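Long-range contact in O-methyltransferase (Coxiella burnetii, PDB 3TR6), which probably transfers a methyl group from S-adenosylmethionine to a hydroxyl oxygen of its substrate: residues A[60-74]-A[82-96]. Numbering follows the deposited sequence.
Sequences VKLMQAKKVIDIGTF and MGLALPKDGTLITCD. With SAH (S-adenosyl-L-homocysteine), chain C.
The Asp-96 carboxylate touches across the contact with one oxygen: OD2 takes the backbone N-H of Phe-74, N to OD2 2.7 Å, met nearly along the C-O axis. OD2 also accepts a hydrogen bond from O3' of S-adenosylhomocysteine, and OD1 of Asp-96 one from O2', 2.8 Å away, and another from the N-H of Asp-98; both oxygens thus grip the ribose diol. The ring of Phe-74 has the homocysteine carboxylate atom O at its edge, in plane. This is the cofactor end of a Rossmann-like methyltransferase: strands 67-71 and 91-96, joined by a beta-alpha-beta crossover through helix 77-83, run parallel, 16° apart, with alternating bonds such as Val-68 N to Thr-91 O and Ile-93 N to Val-68 O. Asp-70 is held at both carboxylate oxygens. Its CG stands anti to the backbone N (chi1 176°), alongside Thr-94, whose OG1 donates to the anti lone pair of OD2 at 2.7 Å; OD1 is hydrogen-bonded to OG of Ser-78, itself a cofactor ligand. On the same sheet face, Val-68 CG1 packs 3.6 Å from Leu-92 CD1 and 4.0 Å from SE of Met-82, a selenomethionine. Ile-69 and Ile-93 lie side by side on the other face, against Leu-132. Beyond helix 50-63, where Gln-64, at positive phi, is the C-prime residue of a Schellman motif (Ala-65 N bonded to Val-60 O), Lys-66 forms a salt bridge with Asp-89, its hydrogen bonds weak, NZ 3.3 Å from OD1 of Asp-89.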
loop_
_atom_site.group_PDB
_atom_site.type_symbol
_atom_site.label_atom_id
_atom_site.label_comp_id
_atom_site.label_asym_id
_atom_site.label_seq_id
_atom_site.Cartn_x
_atom_site.Cartn_y
_atom_site.Cartn_z
ATOM N N VAL A 60 -7.226 1.410 -6.753
ATOM C CA VAL A 60 -8.127 1.371 -7.899
ATOM C C VAL A 60 -7.421 1.903 -9.146
ATOM O O VAL A 60 -7.542 1.340 -10.233
ATOM C CB VAL A 60 -9.413 2.191 -7.643
ATOM C CG1 VAL A 60 -10.179 2.414 -8.945
ATOM C CG2 VAL A 60 -10.293 1.504 -6.610
ATOM N N LYS A 61 -6.673 2.989 -8.981
ATOM C CA LYS A 61 -5.965 3.593 -10.101
ATOM C C LYS A 61 -4.800 2.732 -10.595
ATOM O O LYS A 61 -4.594 2.592 -11.801
ATOM C CB LYS A 61 -5.488 5.002 -9.740
ATOM C CG LYS A 61 -6.617 6.021 -9.631
ATOM C CD LYS A 61 -6.098 7.384 -9.206
ATOM C CE LYS A 61 -6.906 8.512 -9.838
ATOM N NZ LYS A 61 -7.852 9.146 -8.879
ATOM N N LEU A 62 -4.044 2.151 -9.668
ATOM C CA LEU A 62 -2.896 1.327 -10.038
ATOM C C LEU A 62 -3.319 0.076 -10.796
ATOM O O LEU A 62 -2.678 -0.324 -11.769
ATOM C CB LEU A 62 -2.081 0.945 -8.803
ATOM C CG LEU A 62 -1.130 2.011 -8.258
ATOM C CD1 LEU A 62 -0.591 1.594 -6.903
ATOM C CD2 LEU A 62 0.003 2.269 -9.236
HETATM N N MSE A 63 -4.405 -0.542 -10.348
HETATM C CA MSE A 63 -4.899 -1.751 -10.988
HETATM C C MSE A 63 -5.765 -1.410 -12.182
HETATM O O MSE A 63 -6.066 -2.276 -13.002
HETATM C CB MSE A 63 -5.711 -2.584 -10.004
HETATM C CG MSE A 63 -4.966 -2.922 -8.744
HETATM SE SE MSE A 63 -6.076 -3.947 -7.538
HETATM C CE MSE A 63 -6.146 -5.634 -8.518
ATOM N N GLN A 64 -6.155 -0.144 -12.280
ATOM C CA GLN A 64 -7.157 0.257 -13.251
ATOM C C GLN A 64 -8.363 -0.656 -13.076
ATOM O O GLN A 64 -8.822 -1.297 -14.023
ATOM C CB GLN A 64 -6.605 0.153 -14.671
ATOM C CG GLN A 64 -6.846 1.389 -15.502
ATOM C CD GLN A 64 -6.100 2.586 -14.970
ATOM O OE1 GLN A 64 -4.872 2.641 -15.032
ATOM N NE2 GLN A 64 -6.833 3.551 -14.431
ATOM N N ALA A 65 -8.855 -0.725 -11.845
ATOM C CA ALA A 65 -9.958 -1.609 -11.502
ATOM C C ALA A 65 -11.246 -1.149 -12.172
ATOM O O ALA A 65 -11.648 0.005 -12.036
ATOM C CB ALA A 65 -10.128 -1.672 -9.995
ATOM N N LYS A 66 -11.889 -2.057 -12.899
ATOM C CA LYS A 66 -13.109 -1.728 -13.630
ATOM C C LYS A 66 -14.344 -2.330 -12.966
ATOM O O LYS A 66 -15.473 -1.976 -13.297
ATOM C CB LYS A 66 -13.002 -2.185 -15.087
ATOM C CG LYS A 66 -11.847 -1.542 -15.843
ATOM C CD LYS A 66 -11.712 -2.108 -17.246
ATOM C CE LYS A 66 -10.452 -1.605 -17.938
ATOM N NZ LYS A 66 -10.453 -0.125 -18.105
ATOM N N LYS A 67 -14.115 -3.237 -12.022
ATOM C CA LYS A 67 -15.196 -3.879 -11.285
ATOM C C LYS A 67 -14.847 -4.009 -9.806
ATOM O O LYS A 67 -14.010 -4.830 -9.424
ATOM C CB LYS A 67 -15.500 -5.259 -11.869
ATOM C CG LYS A 67 -16.411 -5.248 -13.079
ATOM C CD LYS A 67 -16.909 -6.655 -13.352
ATOM C CE LYS A 67 -18.194 -6.660 -14.160
ATOM N NZ LYS A 67 -18.835 -8.007 -14.138
ATOM N N VAL A 68 -15.503 -3.203 -8.979
ATOM C CA VAL A 68 -15.199 -3.146 -7.557
ATOM C C VAL A 68 -16.418 -3.485 -6.710
ATOM O O VAL A 68 -17.546 -3.140 -7.059
ATOM C CB VAL A 68 -14.702 -1.737 -7.161
ATOM C CG1 VAL A 68 -14.512 -1.632 -5.653
ATOM C CG2 VAL A 68 -13.415 -1.403 -7.896
ATOM N N ILE A 69 -16.189 -4.173 -5.598
ATOM C CA ILE A 69 -17.248 -4.388 -4.621
ATOM C C ILE A 69 -16.904 -3.712 -3.299
ATOM O O ILE A 69 -15.777 -3.800 -2.813
ATOM C CB ILE A 69 -17.521 -5.878 -4.363
ATOM C CG1 ILE A 69 -17.789 -6.611 -5.678
ATOM C CG2 ILE A 69 -18.705 -6.032 -3.427
ATOM C CD1 ILE A 69 -18.139 -8.074 -5.497
ATOM N N ASP A 70 -17.888 -3.034 -2.726
ATOM C CA ASP A 70 -17.714 -2.338 -1.464
ATOM C C ASP A 70 -18.658 -2.942 -0.430
ATOM O O ASP A 70 -19.849 -2.639 -0.418
ATOM C CB ASP A 70 -17.980 -0.843 -1.656
ATOM C CG ASP A 70 -17.925 -0.061 -0.361
ATOM O OD1 ASP A 70 -16.814 0.124 0.173
ATOM O OD2 ASP A 70 -18.989 0.390 0.114
ATOM N N ILE A 71 -18.127 -3.815 0.420
ATOM C CA ILE A 71 -18.932 -4.477 1.442
ATOM C C ILE A 71 -19.010 -3.660 2.735
ATOM O O ILE A 71 -18.040 -3.579 3.491
ATOM C CB ILE A 71 -18.398 -5.884 1.754
ATOM C CG1 ILE A 71 -18.279 -6.705 0.466
ATOM C CG2 ILE A 71 -19.301 -6.585 2.750
ATOM C CD1 ILE A 71 -17.817 -8.130 0.692
ATOM N N GLY A 72 -20.172 -3.060 2.980
ATOM C CA GLY A 72 -20.373 -2.205 4.136
ATOM C C GLY A 72 -20.418 -0.742 3.739
ATOM O O GLY A 72 -19.419 -0.031 3.842
ATOM N N THR A 73 -21.586 -0.289 3.294
ATOM C CA THR A 73 -21.736 1.053 2.746
ATOM C C THR A 73 -21.689 2.147 3.806
ATOM O O THR A 73 -21.021 3.165 3.629
ATOM C CB THR A 73 -23.072 1.205 1.992
ATOM O OG1 THR A 73 -23.310 0.045 1.188
ATOM C CG2 THR A 73 -23.051 2.444 1.112
ATOM N N PHE A 74 -22.413 1.933 4.901
ATOM C CA PHE A 74 -22.648 2.987 5.877
ATOM C C PHE A 74 -23.154 4.221 5.136
ATOM O O PHE A 74 -24.137 4.145 4.406
ATOM C CB PHE A 74 -21.374 3.308 6.657
ATOM C CG PHE A 74 -21.614 4.118 7.900
ATOM C CD1 PHE A 74 -22.869 4.149 8.491
ATOM C CD2 PHE A 74 -20.590 4.860 8.470
ATOM C CE1 PHE A 74 -23.098 4.898 9.633
ATOM C CE2 PHE A 74 -20.810 5.612 9.613
ATOM C CZ PHE A 74 -22.070 5.630 10.196
HETATM N N MSE A 82 -13.451 5.236 -3.612
HETATM C CA MSE A 82 -13.059 4.355 -4.704
HETATM C C MSE A 82 -13.790 4.705 -5.993
HETATM O O MSE A 82 -13.206 4.652 -7.076
HETATM C CB MSE A 82 -13.301 2.891 -4.336
HETATM C CG MSE A 82 -12.308 2.342 -3.331
HETATM SE SE MSE A 82 -12.629 0.481 -2.883
HETATM C CE MSE A 82 -14.264 0.675 -1.838
ATOM N N GLY A 83 -15.067 5.060 -5.872
ATOM C CA GLY A 83 -15.858 5.462 -7.021
ATOM C C GLY A 83 -15.207 6.581 -7.815
ATOM O O GLY A 83 -15.196 6.555 -9.041
ATOM N N LEU A 84 -14.656 7.567 -7.113
ATOM C CA LEU A 84 -14.019 8.709 -7.761
ATOM C C LEU A 84 -12.743 8.330 -8.513
ATOM O O LEU A 84 -12.300 9.054 -9.406
ATOM C CB LEU A 84 -13.712 9.801 -6.735
ATOM C CG LEU A 84 -14.918 10.507 -6.116
ATOM C CD1 LEU A 84 -14.516 11.247 -4.852
ATOM C CD2 LEU A 84 -15.568 11.451 -7.122
ATOM N N ALA A 85 -12.151 7.200 -8.144
ATOM C CA ALA A 85 -10.900 6.766 -8.758
ATOM C C ALA A 85 -11.141 5.830 -9.939
ATOM O O ALA A 85 -10.230 5.562 -10.725
ATOM C CB ALA A 85 -10.003 6.101 -7.721
ATOM N N LEU A 86 -12.372 5.343 -10.056
ATOM C CA LEU A 86 -12.760 4.445 -11.138
ATOM C C LEU A 86 -12.460 5.028 -12.509
ATOM O O LEU A 86 -12.689 6.212 -12.749
ATOM C CB LEU A 86 -14.251 4.128 -11.053
ATOM C CG LEU A 86 -14.723 3.078 -10.050
ATOM C CD1 LEU A 86 -16.244 3.053 -10.004
ATOM C CD2 LEU A 86 -14.169 1.702 -10.401
ATOM N N PRO A 87 -11.941 4.190 -13.419
ATOM C CA PRO A 87 -11.791 4.604 -14.817
ATOM C C PRO A 87 -13.164 4.789 -15.460
ATOM O O PRO A 87 -14.162 4.357 -14.878
ATOM C CB PRO A 87 -11.032 3.435 -15.453
ATOM C CG PRO A 87 -11.260 2.278 -14.545
ATOM C CD PRO A 87 -11.387 2.849 -13.171
ATOM N N LYS A 88 -13.213 5.419 -16.631
ATOM C CA LYS A 88 -14.483 5.812 -17.249
ATOM C C LYS A 88 -15.501 4.675 -17.337
ATOM O O LYS A 88 -16.704 4.898 -17.202
ATOM C CB LYS A 88 -14.254 6.411 -18.640
ATOM C CG LYS A 88 -13.769 5.409 -19.680
ATOM C CD LYS A 88 -13.875 5.974 -21.093
ATOM C CE LYS A 88 -15.323 6.271 -21.467
ATOM N NZ LYS A 88 -15.455 6.739 -22.878
ATOM N N ASP A 89 -15.012 3.459 -17.557
ATOM C CA ASP A 89 -15.882 2.305 -17.762
ATOM C C ASP A 89 -15.962 1.407 -16.531
ATOM O O ASP A 89 -16.393 0.257 -16.619
ATOM C CB ASP A 89 -15.410 1.494 -18.972
ATOM C CG ASP A 89 -13.953 1.054 -18.855
ATOM O OD1 ASP A 89 -13.098 1.890 -18.476
ATOM O OD2 ASP A 89 -13.658 -0.129 -19.136
ATOM N N GLY A 90 -15.542 1.932 -15.385
ATOM C CA GLY A 90 -15.541 1.157 -14.158
ATOM C C GLY A 90 -16.847 1.269 -13.399
ATOM O O GLY A 90 -17.543 2.280 -13.487
ATOM N N THR A 91 -17.187 0.222 -12.657
ATOM C CA THR A 91 -18.378 0.244 -11.820
ATOM C C THR A 91 -18.081 -0.307 -10.432
ATOM O O THR A 91 -17.172 -1.119 -10.253
ATOM C CB THR A 91 -19.551 -0.543 -12.445
ATOM O OG1 THR A 91 -19.180 -1.917 -12.628
ATOM C CG2 THR A 91 -19.952 0.069 -13.780
ATOM N N LEU A 92 -18.855 0.149 -9.453
ATOM C CA LEU A 92 -18.714 -0.306 -8.081
ATOM C C LEU A 92 -20.089 -0.589 -7.506
ATOM O O LEU A 92 -20.983 0.253 -7.575
ATOM C CB LEU A 92 -17.995 0.757 -7.234
ATOM C CG LEU A 92 -17.675 0.449 -5.762
ATOM C CD1 LEU A 92 -16.515 1.307 -5.275
ATOM C CD2 LEU A 92 -18.895 0.619 -4.853
ATOM N N ILE A 93 -20.266 -1.782 -6.953
ATOM C CA ILE A 93 -21.486 -2.081 -6.217
ATOM C C ILE A 93 -21.188 -2.078 -4.725
ATOM O O ILE A 93 -20.175 -2.617 -4.281
ATOM C CB ILE A 93 -22.122 -3.423 -6.639
ATOM C CG1 ILE A 93 -21.219 -4.595 -6.270
ATOM C CG2 ILE A 93 -22.417 -3.432 -8.128
ATOM C CD1 ILE A 93 -21.732 -5.917 -6.791
ATOM N N THR A 94 -22.069 -1.454 -3.954
ATOM C CA THR A 94 -21.850 -1.308 -2.524
ATOM C C THR A 94 -22.952 -2.010 -1.738
ATOM O O THR A 94 -24.128 -1.924 -2.085
ATOM C CB THR A 94 -21.750 0.177 -2.123
ATOM O OG1 THR A 94 -21.570 0.282 -0.707
ATOM C CG2 THR A 94 -23.002 0.938 -2.537
ATOM N N CYS A 95 -22.562 -2.711 -0.680
ATOM C CA CYS A 95 -23.494 -3.552 0.056
ATOM C C CYS A 95 -23.732 -3.055 1.473
ATOM O O CYS A 95 -22.800 -2.682 2.180
ATOM C CB CYS A 95 -22.978 -4.989 0.110
ATOM S SG CYS A 95 -22.469 -5.655 -1.478
ATOM N N ASP A 96 -24.996 -3.065 1.878
ATOM C CA ASP A 96 -25.370 -2.769 3.249
ATOM C C ASP A 96 -26.803 -3.230 3.462
ATOM O O ASP A 96 -27.493 -3.598 2.512
ATOM C CB ASP A 96 -25.231 -1.273 3.545
ATOM C CG ASP A 96 -24.973 -0.990 5.018
ATOM O OD1 ASP A 96 -25.672 -1.573 5.874
ATOM O OD2 ASP A 96 -24.062 -0.192 5.324
HETATM N N SAH C . -16.878 1.334 4.495
HETATM C CA SAH C . -17.843 2.038 5.293
HETATM C CB SAH C . -17.926 1.467 6.699
HETATM C CG SAH C . -19.192 0.722 7.053
HETATM S SD SAH C . -19.409 0.233 8.757
HETATM C C SAH C . -17.480 3.481 5.368
HETATM O O SAH C . -17.972 4.194 6.285
HETATM O OXT SAH C . -16.693 3.991 4.531
HETATM C "C5'" SAH C . -20.348 -1.283 8.838
HETATM C "C4'" SAH C . -21.506 -1.377 8.000
HETATM O "O4'" SAH C . -21.826 -2.792 7.763
HETATM C "C3'" SAH C . -22.685 -0.796 8.676
HETATM O "O3'" SAH C . -23.207 0.196 7.892
HETATM C "C2'" SAH C . -23.645 -1.903 8.806
HETATM O "O2'" SAH C . -24.924 -1.467 8.568
HETATM C "C1'" SAH C . -23.218 -2.853 7.747
HETATM N N9 SAH C . -23.663 -4.234 7.904
HETATM C C8 SAH C . -23.789 -4.918 9.052
HETATM N N7 SAH C . -24.217 -6.154 8.750
HETATM C C5 SAH C . -24.363 -6.257 7.414
HETATM C C6 SAH C . -24.772 -7.282 6.555
HETATM N N6 SAH C . -25.150 -8.560 7.069
HETATM N N1 SAH C . -24.804 -7.044 5.233
HETATM C C2 SAH C . -24.455 -5.851 4.735
HETATM N N3 SAH C . -24.061 -4.848 5.531
HETATM C C4 SAH C . -24.006 -5.025 6.867
#